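Local coordinates for protein biphenyl 2,3-Dioxygenase Beta Subunit (Sphingobium yanoikuyae, PDB 2GBW) that probably serves as the beta subunit of a ring-hydroxylating dioxygenase, a component of a six-chain assembly that is thought to oxidise biphenyl, at residues 141-146 with 152-157; 108-111 with 115-118; 124-127 with 133-136. One frame throughout, in Å; residues are numbered along the deposited sequence.

Interaction 1. Residues 141-146 with 152-157; sequences EDKLRR and KVFRRK
F154 is clasped between K143 and R145, a tightly packed part of this antiparallel hairpin. K143 CB sits over one face of the ring, 3.8 Å from its centroid, a CH-pi contact. The R145 guanidinium lies flat on the opposite face, planes 14° apart, an off-centre cation-pi stack with R145 NH2 3.4 Å from F154 CG. A bend at chi3 (79°) helps lay the guanidinium on the ring; R145 NH2 also forms a salt bridge with D43, which probably steadies the stack. The phenyl is placed by a classic beta bulge: two residues of one strand, F154 and R155, stand opposite the single K143 of the other, so K143 O accepts from F154 N at 3.0 Å and, on a lone pair, from R155 N at 3.3 Å.

On the other face of the sheet, buried D142 is gripped side-on by R156. R156 NE meets D142 OD1 at 2.8 Å and R156 NH2 meets D142 OD2 at 2.9 Å, both on the syn sides of a carboxylate turned 31° from the guanidinium plane. Y20 adds a hydrogen bond to D142 OD2, and E23 and the C-terminal carboxylate of C174 pair with R156 NH1. Beside this pair, L144 CD2 packs on V153 CB.

The looser end belongs to E141 and K157. Their partly exposed side chains run alongside each other, but E141 OE1 and K157 NZ stay 4.4 Å apart, beyond a salt bridge.

Strand 115-128 borders 141-146 on one side through backbone bonds of D142 and L144, while strands 40-41 and 44-49 flank 152-157 on the other.

Interaction 2. Residues 108-111 with 115-118; sequences AFEA and ELDV
A108 and V118 face each other in a two-stranded antiparallel beta hairpin, formed by the ends of strands 98-112 and 115-128 within the curved sheet of an NTF2-like fold. Backbone hydrogen bonds define its register. F109 and D117 make the hydrogen-bonded pair, with F109 N to D117 O at 2.8 Å and the return bond from D117 N to F109 O; A111 N donates to E115 O nearer the turn. At the non-hydrogen-bonded positions, A108 CA and L116 CA make CA-H...O contacts with D117 O and F109 O, a weaker supplement common in antiparallel sheets.

Apolar packing occupies the face bearing A108, L116 and V118. A108 CB meets V118 CG2 at 4.0 Å, and I16 of helix 10-28 touches all three residues. On the same face the E110 carboxylate lies beside L116, whose CD2 is 3.6 Å from E110 CD. A bend at chi2 (-72°) turns the E110 carboxylate across toward that methyl, and the two side chains run alongside each other.

Polar and charged groups complete the contact. A water donates both to E110 OE1 and to E115 O, tying a side chain to the opposing backbone. The carboxylates themselves look to strand 132-147: E110 pairs with R146, and E115 with K143. On the reverse face, F109 also packs on R25 of a second subunit, so this part of the hairpin lies at a subunit boundary. There the F109 ring presents its edge to the D117 carbonyl, with F109 CD2 3.7 Å from D117 O.

Interaction 3. Residues 124-127 with 133-136; sequences VYRN and VTVH
The ring of Y125 carries V135 on one face: V135 CG2 stands over it, 3.5 Å from the centroid and 16° off the ring normal, a close CH-pi contact. V133 CG1 approaches the same ring obliquely, 4.0 Å from Y125 CE2. The first torsion of Y125 (-109°), away from a staggered value, leans the ring over V135, its partner in the register. Next along this face, N127 ND2 lies 3.4 Å from V133 CG2.

The other face holds two further flat groups. H136 has the V124 carbonyl oxygen near its ring edge, whereas R126 CD comes to the imidazole obliquely. H136 NE2 lies at the edge of the R126 guanidinium, near its plane, with the two planes 49° apart. D167 draws their polar ends together, accepting from H136 NE2, forming a salt bridge with R126 NH1 and hydrogen-bonding T134 OG1. H136 is a zinc ligand observed for this protein, although no zinc is bound to this chain in the model.

Paired backbone bonds join V124 to H136 and R126 to T134, the latter with R126 N 2.9 Å from T134 O.

Strand 98-112 borders 124-127 on its far side through backbone bonds of Y125 and N127. F172 packs against V124, R126 and H136, while Y125 and V135 meet Y125 of a second subunit and Y125 also meets V135 of a third.

Overall arrangement
All three contacts are hairpin pairings in one mixed sheet, in which strands 98-112, 115-128, 132-147 and 150-160 succeed one another both in sequence and in space. Along the chain interaction 2 comes first, then interaction 3, then interaction 1. Interactions 1 and 2, centres about 9 Å apart, touch through neighbouring strands 115-128 and 132-147, F154 also packing on E115. Interaction 3 lies on the opposite side of the chain's centre, its centre about 24 Å from that of interaction 1 and 29 Å from that of interaction 2. Long shared strands thus connect an end packed against helix 10-28, where F109 also touches a second subunit, with one that meets two neighbouring subunits.

Interaction 1. Residues 141-146 with 152-157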
# COMPACT_ATOMS: atom_id res chain seq x y z
N GLU B 141 14.34 -9.67 23.91
CA GLU B 141 15.44 -10.17 24.71
C GLU B 141 14.91 -10.18 26.15
O GLU B 141 14.71 -9.12 26.73
CB GLU B 141 16.69 -9.30 24.55
CG GLU B 141 17.21 -9.27 23.11
CD GLU B 141 18.33 -8.27 22.85
OE1 GLU B 141 18.76 -7.51 23.75
OE2 GLU B 141 18.80 -8.28 21.67
N ASP B 142 14.64 -11.39 26.68
CA ASP B 142 14.11 -11.59 28.07
C ASP B 142 15.16 -12.19 28.97
O ASP B 142 16.00 -12.97 28.52
CB ASP B 142 12.92 -12.56 28.09
CG ASP B 142 11.62 -11.99 27.52
OD1 ASP B 142 11.47 -10.75 27.36
OD2 ASP B 142 10.69 -12.82 27.28
N LYS B 143 15.06 -11.87 30.27
CA LYS B 143 15.59 -12.68 31.35
C LYS B 143 14.37 -13.23 32.06
O LYS B 143 13.49 -12.46 32.48
CB LYS B 143 16.38 -11.86 32.34
CG LYS B 143 17.60 -11.09 31.77
CD LYS B 143 18.78 -11.12 32.76
CE LYS B 143 19.47 -12.49 32.80
NZ LYS B 143 20.17 -12.85 34.09
N LEU B 144 14.30 -14.55 32.16
CA LEU B 144 13.23 -15.23 32.88
C LEU B 144 13.78 -15.94 34.10
O LEU B 144 14.95 -16.34 34.11
CB LEU B 144 12.61 -16.30 32.01
CG LEU B 144 12.05 -15.97 30.62
CD1 LEU B 144 11.49 -17.25 30.06
CD2 LEU B 144 10.96 -14.90 30.62
N ARG B 145 12.95 -16.13 35.11
CA ARG B 145 13.29 -17.11 36.15
C ARG B 145 12.14 -18.07 36.36
O ARG B 145 10.98 -17.77 36.07
CB ARG B 145 13.63 -16.43 37.47
CG ARG B 145 12.50 -15.58 38.02
CD ARG B 145 12.76 -15.19 39.48
NE ARG B 145 13.71 -14.09 39.54
CZ ARG B 145 13.41 -12.79 39.52
NH1 ARG B 145 12.14 -12.37 39.47
NH2 ARG B 145 14.38 -11.89 39.56
N ARG B 146 12.49 -19.23 36.87
CA ARG B 146 11.54 -20.25 37.22
C ARG B 146 10.66 -19.77 38.36
O ARG B 146 11.13 -19.17 39.32
CB ARG B 146 12.27 -21.53 37.63
CG ARG B 146 12.69 -22.39 36.45
CD ARG B 146 14.16 -22.17 36.05
NE ARG B 146 14.59 -23.10 34.99
CZ ARG B 146 15.82 -23.13 34.47
NH1 ARG B 146 16.77 -22.32 34.92
NH2 ARG B 146 16.09 -23.99 33.50
N LYS B 152 8.48 -16.55 35.25
CA LYS B 152 8.11 -15.16 35.14
C LYS B 152 9.20 -14.33 34.51
O LYS B 152 10.37 -14.58 34.73
CB LYS B 152 7.76 -14.60 36.52
CG LYS B 152 6.47 -15.21 37.09
CD LYS B 152 6.03 -14.52 38.39
CE LYS B 152 4.72 -15.11 38.90
NZ LYS B 152 4.33 -14.55 40.22
N VAL B 153 8.83 -13.31 33.74
CA VAL B 153 9.85 -12.45 33.15
C VAL B 153 10.20 -11.35 34.15
O VAL B 153 9.30 -10.77 34.80
CB VAL B 153 9.39 -11.91 31.77
CG1 VAL B 153 8.09 -11.06 31.88
CG2 VAL B 153 10.51 -11.06 31.07
N PHE B 154 11.49 -11.09 34.32
CA PHE B 154 11.94 -9.99 35.16
C PHE B 154 12.73 -8.96 34.37
O PHE B 154 12.96 -7.86 34.86
CB PHE B 154 12.66 -10.47 36.45
CG PHE B 154 14.03 -11.13 36.23
CD1 PHE B 154 14.11 -12.48 35.93
CD2 PHE B 154 15.21 -10.40 36.31
CE1 PHE B 154 15.33 -13.10 35.73
CE2 PHE B 154 16.48 -11.05 36.11
CZ PHE B 154 16.50 -12.38 35.80
N ARG B 155 13.10 -9.26 33.12
CA ARG B 155 13.62 -8.19 32.25
C ARG B 155 13.13 -8.47 30.86
O ARG B 155 13.18 -9.60 30.43
CB ARG B 155 15.16 -8.21 32.23
CG ARG B 155 15.85 -7.92 33.59
CD ARG B 155 15.74 -6.42 33.83
NE ARG B 155 16.44 -5.93 35.02
CZ ARG B 155 16.04 -6.09 36.27
NH1 ARG B 155 14.94 -6.77 36.57
NH2 ARG B 155 16.80 -5.60 37.26
N ARG B 156 12.59 -7.44 30.20
CA ARG B 156 12.10 -7.59 28.83
C ARG B 156 12.55 -6.40 28.05
O ARG B 156 12.20 -5.26 28.38
CB ARG B 156 10.59 -7.74 28.77
CG ARG B 156 9.97 -7.72 27.33
CD ARG B 156 8.65 -8.44 27.34
NE ARG B 156 8.77 -9.87 27.47
CZ ARG B 156 7.76 -10.69 27.75
NH1 ARG B 156 6.53 -10.18 27.91
NH2 ARG B 156 7.98 -12.00 27.87
N LYS B 157 13.35 -6.65 27.03
CA LYS B 157 13.78 -5.61 26.11
C LYS B 157 13.20 -5.91 24.75
O LYS B 157 13.37 -7.04 24.27
CB LYS B 157 15.31 -5.53 26.05
CG LYS B 157 15.83 -4.32 25.27
CD LYS B 157 17.36 -4.31 25.37
CE LYS B 157 17.96 -3.16 24.59
NZ LYS B 157 19.44 -3.30 24.75
O HOH W 1 20.32 -5.69 23.31

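Interaction 2. Residues 108-111 with 115-118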
# COMPACT_ATOMS: atom_id res chain seq x y z
N ALA B 108 17.05 -20.08 23.99
CA ALA B 108 17.26 -19.87 25.42
C ALA B 108 18.63 -20.37 25.86
O ALA B 108 19.13 -21.40 25.36
CB ALA B 108 16.18 -20.57 26.20
N PHE B 109 19.21 -19.68 26.84
CA PHE B 109 20.57 -19.95 27.31
C PHE B 109 20.55 -19.85 28.82
O PHE B 109 19.93 -18.96 29.35
CB PHE B 109 21.57 -18.90 26.77
CG PHE B 109 21.62 -18.82 25.25
CD1 PHE B 109 22.49 -19.64 24.54
CD2 PHE B 109 20.77 -18.00 24.55
CE1 PHE B 109 22.57 -19.60 23.19
CE2 PHE B 109 20.83 -17.96 23.14
CZ PHE B 109 21.74 -18.79 22.48
N GLU B 110 21.21 -20.78 29.51
CA GLU B 110 21.31 -20.74 30.99
C GLU B 110 22.26 -19.60 31.38
O GLU B 110 23.42 -19.55 30.92
CB GLU B 110 21.83 -22.09 31.54
CG GLU B 110 20.87 -23.31 31.34
CD GLU B 110 19.61 -23.31 32.25
OE1 GLU B 110 19.59 -22.61 33.30
OE2 GLU B 110 18.64 -24.08 31.95
N ALA B 111 21.81 -18.69 32.24
CA ALA B 111 22.51 -17.39 32.36
C ALA B 111 23.17 -17.21 33.72
O ALA B 111 23.81 -16.19 33.99
CB ALA B 111 21.57 -16.27 32.12
N GLU B 115 18.76 -18.33 36.16
CA GLU B 115 18.03 -17.41 35.29
C GLU B 115 18.32 -17.80 33.86
O GLU B 115 19.32 -18.50 33.60
CB GLU B 115 18.46 -15.97 35.56
CG GLU B 115 18.45 -15.64 37.09
CD GLU B 115 19.05 -14.27 37.44
OE1 GLU B 115 19.75 -13.66 36.58
OE2 GLU B 115 18.80 -13.79 38.57
N LEU B 116 17.44 -17.38 32.96
CA LEU B 116 17.49 -17.75 31.55
C LEU B 116 17.51 -16.52 30.70
O LEU B 116 16.69 -15.62 30.89
CB LEU B 116 16.29 -18.60 31.17
CG LEU B 116 16.19 -19.94 31.87
CD1 LEU B 116 14.76 -20.41 31.76
CD2 LEU B 116 17.19 -20.87 31.21
N ASP B 117 18.43 -16.48 29.74
CA ASP B 117 18.43 -15.45 28.72
C ASP B 117 17.75 -16.05 27.53
O ASP B 117 18.18 -17.09 27.00
CB ASP B 117 19.85 -15.04 28.32
CG ASP B 117 20.58 -14.28 29.42
OD1 ASP B 117 19.95 -13.48 30.12
OD2 ASP B 117 21.81 -14.47 29.56
N VAL B 118 16.72 -15.36 27.06
CA VAL B 118 15.85 -15.83 25.96
C VAL B 118 15.66 -14.80 24.85
O VAL B 118 15.13 -13.68 25.04
CB VAL B 118 14.48 -16.31 26.50
CG1 VAL B 118 13.69 -17.05 25.39
CG2 VAL B 118 14.66 -17.18 27.77
O HOH W 2 20.91 -20.45 34.57

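Interaction 3. Residues 124-127 with 133-136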
# COMPACT_ATOMS: atom_id res chain seq x y z
N VAL B 124 3.63 -9.20 14.80
CA VAL B 124 2.35 -8.79 15.42
C VAL B 124 1.48 -8.21 14.35
O VAL B 124 1.88 -7.25 13.69
CB VAL B 124 2.51 -7.69 16.53
CG1 VAL B 124 1.11 -7.36 17.10
CG2 VAL B 124 3.48 -8.15 17.63
N TYR B 125 0.35 -8.86 14.12
CA TYR B 125 -0.65 -8.42 13.19
C TYR B 125 -1.85 -7.88 13.95
O TYR B 125 -2.45 -8.57 14.75
CB TYR B 125 -1.14 -9.59 12.30
CG TYR B 125 -0.71 -9.53 10.90
CD1 TYR B 125 0.53 -10.01 10.52
CD2 TYR B 125 -1.54 -9.01 9.94
CE1 TYR B 125 0.94 -9.92 9.21
CE2 TYR B 125 -1.15 -8.95 8.64
CZ TYR B 125 0.11 -9.41 8.29
OH TYR B 125 0.53 -9.31 6.99
N ARG B 126 -2.26 -6.67 13.60
CA ARG B 126 -3.37 -5.97 14.24
C ARG B 126 -4.42 -5.57 13.22
O ARG B 126 -4.09 -5.08 12.13
CB ARG B 126 -2.89 -4.71 14.96
CG ARG B 126 -1.71 -4.90 15.94
CD ARG B 126 -1.23 -3.55 16.52
NE ARG B 126 -2.09 -3.02 17.57
CZ ARG B 126 -2.00 -1.80 18.11
NH1 ARG B 126 -1.17 -0.90 17.59
NH2 ARG B 126 -2.79 -1.45 19.11
N ASN B 127 -5.70 -5.75 13.58
CA ASN B 127 -6.84 -5.33 12.74
C ASN B 127 -7.83 -4.58 13.59
O ASN B 127 -8.00 -4.90 14.77
CB ASN B 127 -7.55 -6.58 12.18
CG ASN B 127 -6.77 -7.26 11.11
OD1 ASN B 127 -5.88 -8.08 11.41
ND2 ASN B 127 -7.09 -6.97 9.85
N VAL B 133 -5.35 -2.38 9.11
CA VAL B 133 -4.42 -3.51 9.31
C VAL B 133 -3.04 -2.87 9.49
O VAL B 133 -2.61 -2.02 8.68
CB VAL B 133 -4.27 -4.44 8.06
CG1 VAL B 133 -3.30 -5.61 8.39
CG2 VAL B 133 -5.56 -4.94 7.52
N THR B 134 -2.36 -3.23 10.57
CA THR B 134 -1.00 -2.82 10.76
C THR B 134 -0.19 -4.02 11.21
O THR B 134 -0.73 -5.00 11.82
CB THR B 134 -0.91 -1.72 11.80
OG1 THR B 134 -1.39 -2.18 13.05
CG2 THR B 134 -1.69 -0.39 11.33
N VAL B 135 1.09 -3.95 10.88
CA VAL B 135 2.00 -5.09 11.13
C VAL B 135 3.30 -4.63 11.73
O VAL B 135 3.88 -3.65 11.25
CB VAL B 135 2.29 -5.83 9.85
CG1 VAL B 135 3.23 -7.09 10.14
CG2 VAL B 135 0.97 -6.23 9.16
N HIS B 136 3.79 -5.32 12.76
CA HIS B 136 5.03 -4.93 13.44
C HIS B 136 5.93 -6.14 13.56
O HIS B 136 5.45 -7.26 13.77
CB HIS B 136 4.76 -4.39 14.84
CG HIS B 136 3.87 -3.20 14.88
ND1 HIS B 136 4.33 -1.89 14.81
CD2 HIS B 136 2.53 -3.13 14.94
CE1 HIS B 136 3.29 -1.08 14.89
NE2 HIS B 136 2.18 -1.80 14.90
O HOH W 3 -4.67 -1.93 13.05